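Local coordinates for protein methylxanthine N1-demethylase NdmA (Pseudomonas putida, PDB 6ICN) that catalyses the N1-demethylation of caffeine to theobromine and formaldehyde as a Rieske-type non-heme iron oxygenase, at residues E29-V41 with G139-E153. Residues are numbered along the deposited sequence; the frame is centred on the assembly and turned at random.
Sequences EYLRHFWHPVCTV and GLIWIRLDSSFDCTE
The imidazole of His33 lies between two residues of the loop 145-153. Phe149 stacks on one face, ring centroids 4.0 Å apart and planes at 28°. On the opposite face sits Asp146, its CB 3.9 Å from the His33 ring centroid. The Asp146 carboxylate continues this layer, turned only 24° from the ring, with CG anti to the backbone N (chi1 -165°).

Arg144 covers the Trp35 indole. Its CB stands over the six-membered ring, and Trp35 NE1 lies over a face of the Arg144 guanidinium, toward the rim. Pro37 CB makes a like CH-pi contact over the six-membered ring of Trp142.

Thr152 OG1 donates to His33 O at 2.7 Å, in the carbonyl plane. The same hydroxyl accepts from Arg144 NH1 at 3.1 Å, in the guanidinium plane. Arg144 NE reaches Ser147 OG, and NH2 forms a salt bridge to Asp133 on strand 131-137. An alanine in place of Arg144 would probably cost Asp133 this salt bridge, Thr152 OG1 its NH1 donor and the Trp35 indole the cover of the guanidinium.

Behind these side chains, strands 35-40 and 140-144 pair antiparallel. His36 and Ile143 bond both ways, each N to O 2.9 Å. Strand 35-40 is an edge strand of the Rieske domain sheet within this chain. Asp146 OD1 accepts from Ser148 N, an Asx turn, and also from Ser148 OG; both help hold the carboxylate. Asp146 OD2 and Glu29 OE2 lie 4.5 Å apart. Arg32, salt-bridged through NH1 to Glu62, donates from NE to a water that donates to both carboxylates, which probably eases their repulsion.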
loop_
_atom_site.group_PDB
_atom_site.type_symbol
_atom_site.label_atom_id
_atom_site.label_comp_id
_atom_site.label_asym_id
_atom_site.label_seq_id
_atom_site.Cartn_x
_atom_site.Cartn_y
_atom_site.Cartn_z
ATOM N N GLU A 29 -31.188 -2.717 -25.282
ATOM C CA GLU A 29 -30.863 -3.013 -26.668
ATOM C C GLU A 29 -30.982 -1.771 -27.540
ATOM O O GLU A 29 -30.149 -1.539 -28.425
ATOM C CB GLU A 29 -31.772 -4.139 -27.169
ATOM C CG GLU A 29 -31.675 -4.428 -28.643
ATOM C CD GLU A 29 -30.465 -5.266 -29.013
ATOM O OE1 GLU A 29 -29.773 -5.777 -28.096
ATOM O OE2 GLU A 29 -30.216 -5.421 -30.233
ATOM N N TYR A 30 -31.991 -0.933 -27.280
ATOM C CA TYR A 30 -32.227 0.217 -28.141
ATOM C C TYR A 30 -31.046 1.182 -28.131
ATOM O O TYR A 30 -30.801 1.865 -29.129
ATOM C CB TYR A 30 -33.536 0.925 -27.744
ATOM C CG TYR A 30 -33.442 1.915 -26.595
ATOM C CD1 TYR A 30 -33.369 1.481 -25.269
ATOM C CD2 TYR A 30 -33.451 3.274 -26.834
ATOM C CE1 TYR A 30 -33.286 2.390 -24.227
ATOM C CE2 TYR A 30 -33.382 4.200 -25.801
ATOM C CZ TYR A 30 -33.285 3.743 -24.498
ATOM O OH TYR A 30 -33.208 4.651 -23.468
ATOM N N LEU A 31 -30.277 1.229 -27.033
ATOM C CA LEU A 31 -29.129 2.132 -26.979
ATOM C C LEU A 31 -28.030 1.762 -27.974
ATOM O O LEU A 31 -27.221 2.627 -28.321
ATOM C CB LEU A 31 -28.555 2.164 -25.554
ATOM C CG LEU A 31 -29.517 2.761 -24.521
ATOM C CD1 LEU A 31 -28.925 2.628 -23.101
ATOM C CD2 LEU A 31 -29.777 4.214 -24.837
ATOM N N ARG A 32 -27.988 0.511 -28.445
ATOM C CA ARG A 32 -26.966 0.098 -29.408
ATOM C C ARG A 32 -27.099 0.840 -30.732
ATOM O O ARG A 32 -26.139 0.891 -31.502
ATOM C CB ARG A 32 -27.036 -1.418 -29.655
ATOM C CG ARG A 32 -26.789 -2.270 -28.405
ATOM C CD ARG A 32 -27.019 -3.763 -28.654
ATOM N NE ARG A 32 -26.196 -4.284 -29.744
ATOM C CZ ARG A 32 -25.001 -4.836 -29.572
ATOM N NH1 ARG A 32 -24.499 -4.946 -28.345
ATOM N NH2 ARG A 32 -24.312 -5.280 -30.619
ATOM N N HIS A 33 -28.260 1.440 -31.001
ATOM C CA HIS A 33 -28.476 2.124 -32.271
ATOM C C HIS A 33 -27.922 3.535 -32.313
ATOM O O HIS A 33 -27.920 4.145 -33.385
ATOM C CB HIS A 33 -29.985 2.137 -32.587
ATOM C CG HIS A 33 -30.508 0.780 -32.917
ATOM N ND1 HIS A 33 -30.614 0.326 -34.214
ATOM C CD2 HIS A 33 -30.876 -0.255 -32.125
ATOM C CE1 HIS A 33 -31.052 -0.916 -34.208
ATOM N NE2 HIS A 33 -31.224 -1.292 -32.954
ATOM N N PHE A 34 -27.451 4.079 -31.188
ATOM C CA PHE A 34 -26.891 5.423 -31.145
ATOM C C PHE A 34 -25.369 5.381 -31.226
ATOM O O PHE A 34 -24.734 4.358 -30.954
ATOM C CB PHE A 34 -27.301 6.142 -29.861
ATOM C CG PHE A 34 -28.772 6.436 -29.780
ATOM C CD1 PHE A 34 -29.306 7.507 -30.489
ATOM C CD2 PHE A 34 -29.600 5.665 -28.974
ATOM C CE1 PHE A 34 -30.673 7.789 -30.422
ATOM C CE2 PHE A 34 -30.962 5.942 -28.898
ATOM C CZ PHE A 34 -31.482 7.013 -29.618
ATOM N N TRP A 35 -24.800 6.510 -31.631
ATOM C CA TRP A 35 -23.360 6.737 -31.511
ATOM C C TRP A 35 -23.006 7.082 -30.072
ATOM O O TRP A 35 -23.611 7.980 -29.477
ATOM C CB TRP A 35 -22.921 7.880 -32.428
ATOM C CG TRP A 35 -23.071 7.582 -33.905
ATOM C CD1 TRP A 35 -24.204 7.742 -34.673
ATOM C CD2 TRP A 35 -22.058 7.078 -34.788
ATOM N NE1 TRP A 35 -23.948 7.359 -35.975
ATOM C CE2 TRP A 35 -22.641 6.953 -36.070
ATOM C CE3 TRP A 35 -20.716 6.722 -34.619
ATOM C CZ2 TRP A 35 -21.922 6.499 -37.175
ATOM C CZ3 TRP A 35 -20.006 6.262 -35.719
ATOM C CH2 TRP A 35 -20.608 6.172 -36.985
ATOM N N HIS A 36 -21.987 6.413 -29.535
ATOM C CA HIS A 36 -21.490 6.726 -28.206
ATOM C C HIS A 36 -19.988 6.968 -28.267
ATOM O O HIS A 36 -19.279 6.245 -28.966
ATOM C CB HIS A 36 -21.764 5.581 -27.223
ATOM C CG HIS A 36 -23.216 5.215 -27.100
ATOM N ND1 HIS A 36 -24.114 5.973 -26.377
ATOM C CD2 HIS A 36 -23.911 4.163 -27.590
ATOM C CE1 HIS A 36 -25.312 5.411 -26.449
ATOM N NE2 HIS A 36 -25.217 4.310 -27.178
ATOM N N PRO A 37 -19.476 7.929 -27.495
ATOM C CA PRO A 37 -18.020 8.129 -27.430
ATOM C C PRO A 37 -17.410 7.033 -26.576
ATOM O O PRO A 37 -17.987 6.616 -25.568
ATOM C CB PRO A 37 -17.885 9.497 -26.751
ATOM C CG PRO A 37 -19.091 9.529 -25.796
ATOM C CD PRO A 37 -20.202 8.752 -26.503
ATOM N N VAL A 38 -16.231 6.565 -26.972
ATOM C CA VAL A 38 -15.577 5.513 -26.205
ATOM C C VAL A 38 -14.217 5.927 -25.679
ATOM O O VAL A 38 -13.756 5.341 -24.683
ATOM C CB VAL A 38 -15.460 4.207 -27.015
ATOM C CG1 VAL A 38 -16.873 3.669 -27.317
ATOM C CG2 VAL A 38 -14.641 4.410 -28.319
ATOM N N CYS A 39 -13.583 6.923 -26.275
ATOM C CA CYS A 39 -12.280 7.389 -25.826
ATOM C C CYS A 39 -12.002 8.711 -26.508
ATOM O O CYS A 39 -12.669 9.071 -27.484
ATOM C CB CYS A 39 -11.183 6.364 -26.145
ATOM S SG CYS A 39 -10.865 6.086 -27.926
ATOM N N THR A 40 -11.044 9.454 -25.959
ATOM C CA THR A 40 -10.505 10.588 -26.695
ATOM C C THR A 40 -9.466 10.098 -27.697
ATOM O O THR A 40 -8.900 9.004 -27.562
ATOM C CB THR A 40 -9.843 11.610 -25.766
ATOM O OG1 THR A 40 -8.681 11.020 -25.156
ATOM C CG2 THR A 40 -10.818 12.074 -24.675
ATOM N N VAL A 41 -9.238 10.920 -28.728
ATOM C CA VAL A 41 -8.145 10.642 -29.663
ATOM C C VAL A 41 -6.825 10.565 -28.911
ATOM O O VAL A 41 -6.008 9.663 -29.146
ATOM C CB VAL A 41 -8.109 11.697 -30.786
ATOM C CG1 VAL A 41 -6.848 11.520 -31.662
ATOM C CG2 VAL A 41 -9.362 11.570 -31.659
ATOM N N GLY A 139 -12.502 15.399 -31.536
ATOM C CA GLY A 139 -11.428 14.898 -30.698
ATOM C C GLY A 139 -11.797 13.677 -29.881
ATOM O O GLY A 139 -10.995 13.238 -29.034
ATOM N N LEU A 140 -12.988 13.136 -30.082
ATOM C CA LEU A 140 -13.394 11.874 -29.484
ATOM C C LEU A 140 -13.568 10.827 -30.574
ATOM O O LEU A 140 -13.789 11.145 -31.747
ATOM C CB LEU A 140 -14.708 12.023 -28.701
ATOM C CG LEU A 140 -14.823 13.172 -27.684
ATOM C CD1 LEU A 140 -16.185 13.178 -26.975
ATOM C CD2 LEU A 140 -13.695 13.151 -26.671
ATOM N N ILE A 141 -13.516 9.569 -30.160
ATOM C CA ILE A 141 -13.788 8.425 -31.028
ATOM C C ILE A 141 -15.171 7.903 -30.675
ATOM O O ILE A 141 -15.445 7.609 -29.497
ATOM C CB ILE A 141 -12.732 7.317 -30.856
ATOM C CG1 ILE A 141 -11.337 7.838 -31.182
ATOM C CG2 ILE A 141 -13.099 6.095 -31.697
ATOM C CD1 ILE A 141 -11.204 8.322 -32.585
ATOM N N TRP A 142 -16.040 7.779 -31.690
ATOM C CA TRP A 142 -17.435 7.395 -31.515
ATOM C C TRP A 142 -17.708 6.053 -32.181
ATOM O O TRP A 142 -17.199 5.780 -33.271
ATOM C CB TRP A 142 -18.364 8.441 -32.138
ATOM C CG TRP A 142 -18.168 9.825 -31.647
ATOM C CD1 TRP A 142 -17.188 10.713 -32.027
ATOM C CD2 TRP A 142 -18.988 10.510 -30.697
ATOM N NE1 TRP A 142 -17.354 11.905 -31.353
ATOM C CE2 TRP A 142 -18.440 11.798 -30.522
ATOM C CE3 TRP A 142 -20.111 10.141 -29.935
ATOM C CZ2 TRP A 142 -19.001 12.743 -29.661
ATOM C CZ3 TRP A 142 -20.665 11.073 -29.087
ATOM C CH2 TRP A 142 -20.109 12.358 -28.951
ATOM N N ILE A 143 -18.515 5.209 -31.535
ATOM C CA ILE A 143 -18.871 3.897 -32.063
ATOM C C ILE A 143 -20.387 3.728 -32.052
ATOM O O ILE A 143 -21.053 4.077 -31.073
ATOM C CB ILE A 143 -18.201 2.755 -31.266
ATOM C CG1 ILE A 143 -16.688 2.783 -31.489
ATOM C CG2 ILE A 143 -18.761 1.389 -31.690
ATOM C CD1 ILE A 143 -15.954 1.754 -30.622
ATOM N N ARG A 144 -20.937 3.191 -33.153
ATOM C CA ARG A 144 -22.338 2.770 -33.193
ATOM C C ARG A 144 -22.381 1.263 -33.380
ATOM O O ARG A 144 -21.939 0.747 -34.415
ATOM C CB ARG A 144 -23.118 3.466 -34.313
ATOM C CG ARG A 144 -24.591 3.001 -34.379
ATOM C CD ARG A 144 -25.376 3.836 -35.384
ATOM N NE ARG A 144 -24.810 3.741 -36.736
ATOM C CZ ARG A 144 -25.215 4.485 -37.761
ATOM N NH1 ARG A 144 -26.191 5.372 -37.599
ATOM N NH2 ARG A 144 -24.659 4.336 -38.959
ATOM N N LEU A 145 -22.926 0.558 -32.384
ATOM C CA LEU A 145 -22.873 -0.900 -32.412
ATOM C C LEU A 145 -23.841 -1.494 -33.428
ATOM O O LEU A 145 -23.527 -2.509 -34.062
ATOM C CB LEU A 145 -23.164 -1.465 -31.024
ATOM C CG LEU A 145 -22.033 -1.263 -30.013
ATOM C CD1 LEU A 145 -22.530 -1.593 -28.623
ATOM C CD2 LEU A 145 -20.840 -2.139 -30.380
ATOM N N ASP A 146 -25.031 -0.919 -33.552
ATOM C CA ASP A 146 -26.055 -1.398 -34.481
ATOM C C ASP A 146 -26.386 -0.270 -35.452
ATOM O O ASP A 146 -26.931 0.774 -35.054
ATOM C CB ASP A 146 -27.303 -1.862 -33.731
ATOM C CG ASP A 146 -28.234 -2.691 -34.606
ATOM O OD1 ASP A 146 -28.335 -2.374 -35.805
ATOM O OD2 ASP A 146 -28.841 -3.667 -34.107
ATOM N N SER A 147 -26.069 -0.483 -36.730
ATOM C CA SER A 147 -26.321 0.521 -37.749
ATOM C C SER A 147 -27.524 0.169 -38.621
ATOM O O SER A 147 -27.778 0.871 -39.602
ATOM C CB SER A 147 -25.080 0.718 -38.629
ATOM O OG SER A 147 -23.948 1.144 -37.864
ATOM N N SER A 148 -28.286 -0.870 -38.255
ATOM C CA SER A 148 -29.309 -1.403 -39.160
ATOM C C SER A 148 -30.501 -0.462 -39.312
ATOM O O SER A 148 -31.152 -0.459 -40.366
ATOM C CB SER A 148 -29.768 -2.779 -38.682
ATOM O OG SER A 148 -30.411 -2.719 -37.409
ATOM N N PHE A 149 -30.815 0.348 -38.296
ATOM C CA PHE A 149 -31.896 1.316 -38.467
ATOM C C PHE A 149 -31.448 2.527 -39.264
ATOM O O PHE A 149 -32.286 3.216 -39.850
ATOM C CB PHE A 149 -32.440 1.808 -37.119
ATOM C CG PHE A 149 -33.267 0.807 -36.380
ATOM C CD1 PHE A 149 -33.463 -0.474 -36.868
ATOM C CD2 PHE A 149 -33.870 1.164 -35.178
ATOM C CE1 PHE A 149 -34.229 -1.390 -36.161
ATOM C CE2 PHE A 149 -34.642 0.265 -34.477
ATOM C CZ PHE A 149 -34.824 -1.014 -34.958
ATOM N N ASP A 150 -30.150 2.838 -39.229
ATOM C CA ASP A 150 -29.530 3.873 -40.059
ATOM C C ASP A 150 -30.261 5.216 -39.984
ATOM O O ASP A 150 -30.554 5.849 -40.998
ATOM C CB ASP A 150 -29.411 3.391 -41.505
ATOM C CG ASP A 150 -28.330 4.130 -42.277
ATOM O OD1 ASP A 150 -27.467 4.790 -41.645
ATOM O OD2 ASP A 150 -28.352 4.058 -43.513
ATOM N N CYS A 151 -30.524 5.684 -38.751
ATOM C CA CYS A 151 -31.210 6.962 -38.593
ATOM C C CYS A 151 -30.649 7.806 -37.450
ATOM O O CYS A 151 -31.301 8.766 -37.023
ATOM C CB CYS A 151 -32.721 6.748 -38.359
ATOM S SG CYS A 151 -33.125 5.913 -36.822
ATOM N N THR A 152 -29.466 7.484 -36.947
ATOM C CA THR A 152 -28.864 8.235 -35.857
ATOM C C THR A 152 -27.554 8.848 -36.327
ATOM O O THR A 152 -26.907 8.331 -37.246
ATOM C CB THR A 152 -28.611 7.330 -34.647
ATOM O OG1 THR A 152 -27.751 6.256 -35.042
ATOM C CG2 THR A 152 -29.941 6.752 -34.138
ATOM N N GLU A 153 -27.163 9.954 -35.697
ATOM C CA GLU A 153 -25.943 10.648 -36.057
ATOM C C GLU A 153 -25.163 11.003 -34.802
ATOM O O GLU A 153 -25.686 10.959 -33.687
ATOM C CB GLU A 153 -26.216 11.923 -36.854
ATOM C CG GLU A 153 -26.637 11.623 -38.278
ATOM C CD GLU A 153 -26.727 12.863 -39.138
ATOM O OE1 GLU A 153 -26.489 12.740 -40.361
ATOM O OE2 GLU A 153 -27.040 13.950 -38.595
HETATM O O HOH W 1 -28.292 -4.606 -31.668
HETATM O O HOH W 2 -23.553 2.070 -30.099
HETATM O O HOH W 3 -24.837 -5.092 -33.713
HETATM O O HOH W 4 -29.238 1.534 -36.140
HETATM O O HOH W 5 -26.445 8.824 -32.017
HETATM O O HOH W 6 -24.517 8.468 -38.894
#